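Long-range contact in BT_4661 (Bacteroides thetaiotaomicron, PDB 4AK2), which probably binds heparin and heparan sulphate at the bacterial cell surface through the ligand-binding domain held in this chain: residues A[147-160]-A[220-232]. Sequence-based numbering, arbitrary orientation.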
loop_
_atom_site.group_PDB
_atom_site.type_symbol
_atom_site.label_atom_id
_atom_site.label_comp_id
_atom_site.label_asym_id
_atom_site.label_seq_id
_atom_site.Cartn_x
_atom_site.Cartn_y
_atom_site.Cartn_z
ATOM N N LEU A 147 8.196 -15.537 5.367
ATOM C CA LEU A 147 7.202 -15.957 6.360
ATOM C C LEU A 147 7.726 -15.968 7.778
ATOM O O LEU A 147 6.928 -15.929 8.714
ATOM C CB LEU A 147 6.667 -17.359 6.030
ATOM C CG LEU A 147 6.131 -17.589 4.610
ATOM C CD1 LEU A 147 5.531 -18.979 4.490
ATOM C CD2 LEU A 147 5.111 -16.523 4.203
ATOM N N GLY A 148 9.043 -16.095 7.941
ATOM C CA GLY A 148 9.673 -16.200 9.246
ATOM C C GLY A 148 10.426 -17.512 9.384
ATOM O O GLY A 148 10.048 -18.529 8.790
ATOM N N ALA A 149 11.496 -17.509 10.168
ATOM C CA ALA A 149 12.235 -18.742 10.477
ATOM C C ALA A 149 11.320 -19.816 11.095
ATOM O O ALA A 149 10.531 -19.524 12.014
ATOM C CB ALA A 149 13.412 -18.443 11.395
ATOM N N GLY A 150 11.403 -21.037 10.580
ATOM C CA GLY A 150 10.701 -22.169 11.187
ATOM C C GLY A 150 9.302 -22.401 10.634
ATOM O O GLY A 150 8.663 -23.387 10.995
ATOM N N ILE A 151 8.808 -21.508 9.780
ATOM C CA ILE A 151 7.458 -21.675 9.237
ATOM C C ILE A 151 7.455 -22.739 8.114
ATOM O O ILE A 151 8.298 -22.704 7.200
ATOM C CB ILE A 151 6.889 -20.326 8.734
ATOM C CG1 ILE A 151 6.895 -19.300 9.889
ATOM C CG2 ILE A 151 5.503 -20.525 8.117
ATOM C CD1 ILE A 151 6.113 -19.749 11.128
ATOM N N ASP A 152 6.496 -23.672 8.187
ATOM C CA ASP A 152 6.294 -24.641 7.113
ATOM C C ASP A 152 5.461 -23.970 6.033
ATOM O O ASP A 152 4.253 -23.755 6.233
ATOM C CB ASP A 152 5.645 -25.917 7.666
ATOM C CG ASP A 152 5.529 -27.032 6.625
ATOM O OD1 ASP A 152 5.496 -26.686 5.423
ATOM O OD2 ASP A 152 5.425 -28.214 7.033
ATOM N N LYS A 153 6.069 -23.614 4.907
ATOM C CA LYS A 153 5.341 -22.931 3.851
ATOM C C LYS A 153 4.242 -23.838 3.252
ATOM O O LYS A 153 3.229 -23.294 2.787
ATOM C CB LYS A 153 6.288 -22.420 2.750
ATOM C CG LYS A 153 6.733 -23.475 1.779
ATOM C CD LYS A 153 7.959 -22.961 1.041
ATOM C CE LYS A 153 8.721 -24.104 0.367
ATOM N NZ LYS A 153 7.976 -24.545 -0.836
ATOM N N SER A 154 4.429 -25.181 3.260
ATOM C CA SER A 154 3.453 -26.093 2.661
ATOM C C SER A 154 2.120 -26.153 3.422
ATOM O O SER A 154 1.080 -26.481 2.828
ATOM C CB SER A 154 4.048 -27.497 2.461
ATOM O OG SER A 154 4.194 -28.149 3.702
ATOM N N THR A 155 2.142 -25.845 4.726
ATOM C CA THR A 155 0.923 -25.841 5.534
ATOM C C THR A 155 0.453 -24.407 5.854
ATOM O O THR A 155 -0.516 -24.209 6.597
ATOM C CB THR A 155 1.125 -26.605 6.872
ATOM O OG1 THR A 155 2.220 -26.035 7.597
ATOM C CG2 THR A 155 1.322 -28.137 6.698
ATOM N N PHE A 156 1.126 -23.400 5.305
ATOM C CA PHE A 156 0.733 -22.004 5.534
ATOM C C PHE A 156 -0.401 -21.658 4.575
ATOM O O PHE A 156 -0.385 -22.072 3.413
ATOM C CB PHE A 156 1.938 -21.102 5.296
ATOM C CG PHE A 156 1.782 -19.695 5.813
ATOM C CD1 PHE A 156 1.764 -19.448 7.192
ATOM C CD2 PHE A 156 1.679 -18.601 4.930
ATOM C CE1 PHE A 156 1.660 -18.154 7.670
ATOM C CE2 PHE A 156 1.582 -17.293 5.425
ATOM C CZ PHE A 156 1.568 -17.082 6.803
ATOM N N ARG A 157 -1.414 -20.949 5.082
ATOM C CA ARG A 157 -2.501 -20.403 4.246
ATOM C C ARG A 157 -2.705 -18.941 4.605
ATOM O O ARG A 157 -2.575 -18.580 5.772
ATOM C CB ARG A 157 -3.830 -21.185 4.424
ATOM C CG ARG A 157 -3.725 -22.676 4.081
ATOM C CD ARG A 157 -3.459 -22.973 2.593
ATOM N NE ARG A 157 -3.454 -24.409 2.344
ATOM C CZ ARG A 157 -2.409 -25.194 2.511
ATOM N NH1 ARG A 157 -1.232 -24.693 2.873
ATOM N NH2 ARG A 157 -2.536 -26.490 2.253
ATOM N N LEU A 158 -3.020 -18.106 3.619
ATOM C CA LEU A 158 -2.990 -16.644 3.789
ATOM C C LEU A 158 -4.079 -16.025 2.909
ATOM O O LEU A 158 -4.187 -16.356 1.736
ATOM C CB LEU A 158 -1.601 -16.154 3.335
ATOM C CG LEU A 158 -1.312 -14.670 3.616
ATOM C CD1 LEU A 158 -1.174 -14.410 5.130
ATOM C CD2 LEU A 158 -0.031 -14.247 2.933
ATOM N N ASP A 159 -4.956 -15.195 3.481
ATOM C CA ASP A 159 -6.076 -14.669 2.689
ATOM C C ASP A 159 -6.565 -13.339 3.202
ATOM O O ASP A 159 -6.631 -13.155 4.426
ATOM C CB ASP A 159 -7.226 -15.682 2.736
ATOM C CG ASP A 159 -8.168 -15.621 1.560
ATOM O OD1 ASP A 159 -7.726 -15.305 0.444
ATOM O OD2 ASP A 159 -9.385 -15.926 1.733
ATOM N N TYR A 160 -6.903 -12.421 2.301
ATOM C CA TYR A 160 -7.597 -11.201 2.739
ATOM C C TYR A 160 -8.856 -11.573 3.497
ATOM O O TYR A 160 -9.517 -12.578 3.242
ATOM C CB TYR A 160 -7.927 -10.331 1.541
ATOM C CG TYR A 160 -6.769 -9.489 1.014
ATOM C CD1 TYR A 160 -6.524 -8.229 1.531
ATOM C CD2 TYR A 160 -5.931 -9.950 -0.031
ATOM C CE1 TYR A 160 -5.492 -7.414 1.068
ATOM C CE2 TYR A 160 -4.922 -9.157 -0.483
ATOM C CZ TYR A 160 -4.691 -7.912 0.020
ATOM O OH TYR A 160 -3.680 -7.121 -0.500
ATOM N N GLY A 220 -8.736 -9.543 -6.810
ATOM C CA GLY A 220 -7.400 -9.927 -6.457
ATOM C C GLY A 220 -7.463 -11.077 -5.482
ATOM O O GLY A 220 -8.552 -11.406 -4.988
ATOM N N TYR A 221 -6.331 -11.719 -5.219
ATOM C CA TYR A 221 -6.307 -12.848 -4.282
ATOM C C TYR A 221 -4.859 -13.172 -3.964
ATOM O O TYR A 221 -3.963 -12.877 -4.762
ATOM C CB TYR A 221 -7.018 -14.103 -4.857
ATOM C CG TYR A 221 -6.330 -14.655 -6.060
ATOM C CD1 TYR A 221 -6.614 -14.132 -7.316
ATOM C CD2 TYR A 221 -5.365 -15.649 -5.939
ATOM C CE1 TYR A 221 -5.960 -14.620 -8.452
ATOM C CE2 TYR A 221 -4.684 -16.131 -7.066
ATOM C CZ TYR A 221 -5.003 -15.628 -8.322
ATOM O OH TYR A 221 -4.329 -16.095 -9.441
ATOM N N ILE A 222 -4.641 -13.892 -2.887
ATOM C CA ILE A 222 -3.330 -14.428 -2.533
ATOM C C ILE A 222 -3.249 -15.866 -2.958
ATOM O O ILE A 222 -4.132 -16.667 -2.648
ATOM C CB ILE A 222 -3.106 -14.266 -1.008
ATOM C CG1 ILE A 222 -3.111 -12.777 -0.652
ATOM C CG2 ILE A 222 -1.799 -14.950 -0.575
ATOM C CD1 ILE A 222 -3.094 -12.526 0.846
ATOM N N ASP A 223 -2.179 -16.227 -3.667
ATOM C CA ASP A 223 -2.016 -17.657 -4.025
ATOM C C ASP A 223 -1.442 -18.437 -2.826
ATOM O O ASP A 223 -0.740 -17.865 -1.964
ATOM C CB ASP A 223 -1.186 -17.817 -5.291
ATOM C CG ASP A 223 0.287 -17.727 -5.021
ATOM O OD1 ASP A 223 0.867 -18.706 -4.494
ATOM O OD2 ASP A 223 0.880 -16.684 -5.363
ATOM N N GLN A 224 -1.735 -19.739 -2.760
ATOM C CA GLN A 224 -1.340 -20.561 -1.598
ATOM C C GLN A 224 -0.030 -21.342 -1.793
ATOM O O GLN A 224 0.234 -22.274 -1.020
ATOM C CB GLN A 224 -2.520 -21.482 -1.160
ATOM C CG GLN A 224 -3.792 -20.660 -0.977
ATOM C CD GLN A 224 -3.680 -19.556 0.069
ATOM O OE1 GLN A 224 -3.250 -19.806 1.183
ATOM N NE2 GLN A 224 -4.065 -18.343 -0.308
ATOM N N THR A 225 0.745 -20.990 -2.825
ATOM C CA THR A 225 2.026 -21.641 -3.113
ATOM C C THR A 225 3.184 -20.755 -2.675
ATOM O O THR A 225 4.075 -21.169 -1.910
ATOM C CB THR A 225 2.127 -21.991 -4.632
ATOM O OG1 THR A 225 1.093 -22.946 -4.905
ATOM C CG2 THR A 225 3.448 -22.608 -4.959
ATOM N N ASP A 226 3.153 -19.526 -3.186
ATOM C CA ASP A 226 4.175 -18.517 -2.910
ATOM C C ASP A 226 3.654 -17.320 -2.117
ATOM O O ASP A 226 4.463 -16.502 -1.679
ATOM C CB ASP A 226 4.798 -18.033 -4.243
ATOM C CG ASP A 226 5.410 -19.143 -5.042
ATOM O OD1 ASP A 226 6.149 -19.945 -4.444
ATOM O OD2 ASP A 226 5.129 -19.181 -6.258
ATOM N N PHE A 227 2.321 -17.200 -1.957
ATOM C CA PHE A 227 1.713 -16.153 -1.107
ATOM C C PHE A 227 1.884 -14.759 -1.687
ATOM O O PHE A 227 1.843 -13.774 -0.983
ATOM C CB PHE A 227 2.193 -16.291 0.347
ATOM C CG PHE A 227 1.989 -17.695 0.859
ATOM C CD1 PHE A 227 0.685 -18.189 1.012
ATOM C CD2 PHE A 227 3.065 -18.552 1.063
ATOM C CE1 PHE A 227 0.463 -19.506 1.412
ATOM C CE2 PHE A 227 2.863 -19.871 1.443
ATOM C CZ PHE A 227 1.566 -20.346 1.610
ATOM N N LYS A 228 2.051 -14.669 -3.011
ATOM C CA LYS A 228 1.999 -13.384 -3.694
ATOM C C LYS A 228 0.556 -12.895 -3.729
ATOM O O LYS A 228 -0.399 -13.687 -3.807
ATOM C CB LYS A 228 2.475 -13.528 -5.135
ATOM C CG LYS A 228 3.934 -14.000 -5.291
ATOM C CD LYS A 228 4.307 -14.157 -6.757
ATOM C CE LYS A 228 5.764 -14.545 -6.915
ATOM N NZ LYS A 228 6.104 -14.656 -8.372
ATOM N N VAL A 229 0.399 -11.578 -3.694
ATOM C CA VAL A 229 -0.890 -10.967 -3.986
ATOM C C VAL A 229 -1.020 -10.810 -5.519
ATOM O O VAL A 229 -0.136 -10.225 -6.134
ATOM C CB VAL A 229 -1.086 -9.585 -3.309
ATOM C CG1 VAL A 229 -2.391 -8.944 -3.768
ATOM C CG2 VAL A 229 -1.013 -9.690 -1.780
ATOM N N HIS A 230 -2.108 -11.343 -6.087
ATOM C CA HIS A 230 -2.449 -11.194 -7.484
ATOM C C HIS A 230 -3.518 -10.202 -7.678
ATOM O O HIS A 230 -4.481 -10.196 -6.919
ATOM C CB HIS A 230 -2.937 -12.544 -8.052
ATOM C CG HIS A 230 -1.913 -13.628 -7.936
ATOM N ND1 HIS A 230 -1.284 -14.160 -9.018
ATOM C CD2 HIS A 230 -1.382 -14.253 -6.825
ATOM C CE1 HIS A 230 -0.402 -15.084 -8.594
ATOM N NE2 HIS A 230 -0.463 -15.147 -7.257
ATOM N N ILE A 231 -3.354 -9.303 -8.640
ATOM C CA ILE A 231 -4.367 -8.331 -9.046
ATOM C C ILE A 231 -4.767 -8.674 -10.470
ATOM O O ILE A 231 -3.910 -8.772 -11.368
ATOM C CB ILE A 231 -3.847 -6.885 -8.951
ATOM C CG1 ILE A 231 -3.601 -6.528 -7.485
ATOM C CG2 ILE A 231 -4.772 -5.888 -9.648
ATOM C CD1 ILE A 231 -4.845 -6.433 -6.618
ATOM N N ASN A 232 -6.041 -8.934 -10.705
ATOM C CA ASN A 232 -6.490 -9.314 -12.039
ATOM C C ASN A 232 -6.687 -8.107 -12.923
ATOM O O ASN A 232 -6.964 -7.029 -12.414
ATOM C CB ASN A 232 -7.768 -10.161 -11.926
ATOM C CG ASN A 232 -7.454 -11.570 -11.513
ATOM O OD1 ASN A 232 -6.434 -12.154 -11.937
ATOM N ND2 ASN A 232 -8.300 -12.138 -10.667
HETATM O O HOH W 1 1.955 -23.772 0.340
HETATM O O HOH W 2 -6.540 -13.288 -0.681
#
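Phe156 and Phe227 form a T-shaped stack, as their planes at 88° and centroids 5.1 Å apart attest: the edge of Phe156 enters with CD2 above the centre of the Phe227 ring. On the opposite face, offset toward the rim, lies the carbonyl carbon of Thr225, while Lys153 O and Gln224 OE1 lie in plane at the ring's edge. Phe227 CG is anti to its carbonyl carbon (chi1 -52°), which carries the ring across to Phe156 and to Leu158, whose CB approaches CD1 of Phe227 at 3.8 Å.

Next to this stack, the Gln224 amide does the work of a strand backbone. Its OE1 accepts from Leu158 N (3.0 Å) in the carbonyl plane, on a lone pair; its NE2 donates to Leu158 O (2.9 Å) nearly straight, at 167°, and also to Ile222 O. With the amide cut back to an alanine, Leu158 N and O would probably lose both of these mates, and a gap would probably open beside Arg157. Further along, Ile222 CD1 packs against Leu158 CG and, at 3.9 Å, Tyr160 CD2, and a water bridges Asp159 OD1, Tyr160 N and Ile222 N.

Asp159, also bound to Arg203 and Ser207, lies about 8 Å by its side chain from the bound sulfated glucosamine. Through the amide bonds and the apolar packing, the contact joins the hairpin of strands 220-222 and 229-231 to strand 157-161, which pairs with strand 241-254, whose Ile251 touches Leu158, Tyr160 and Ile222.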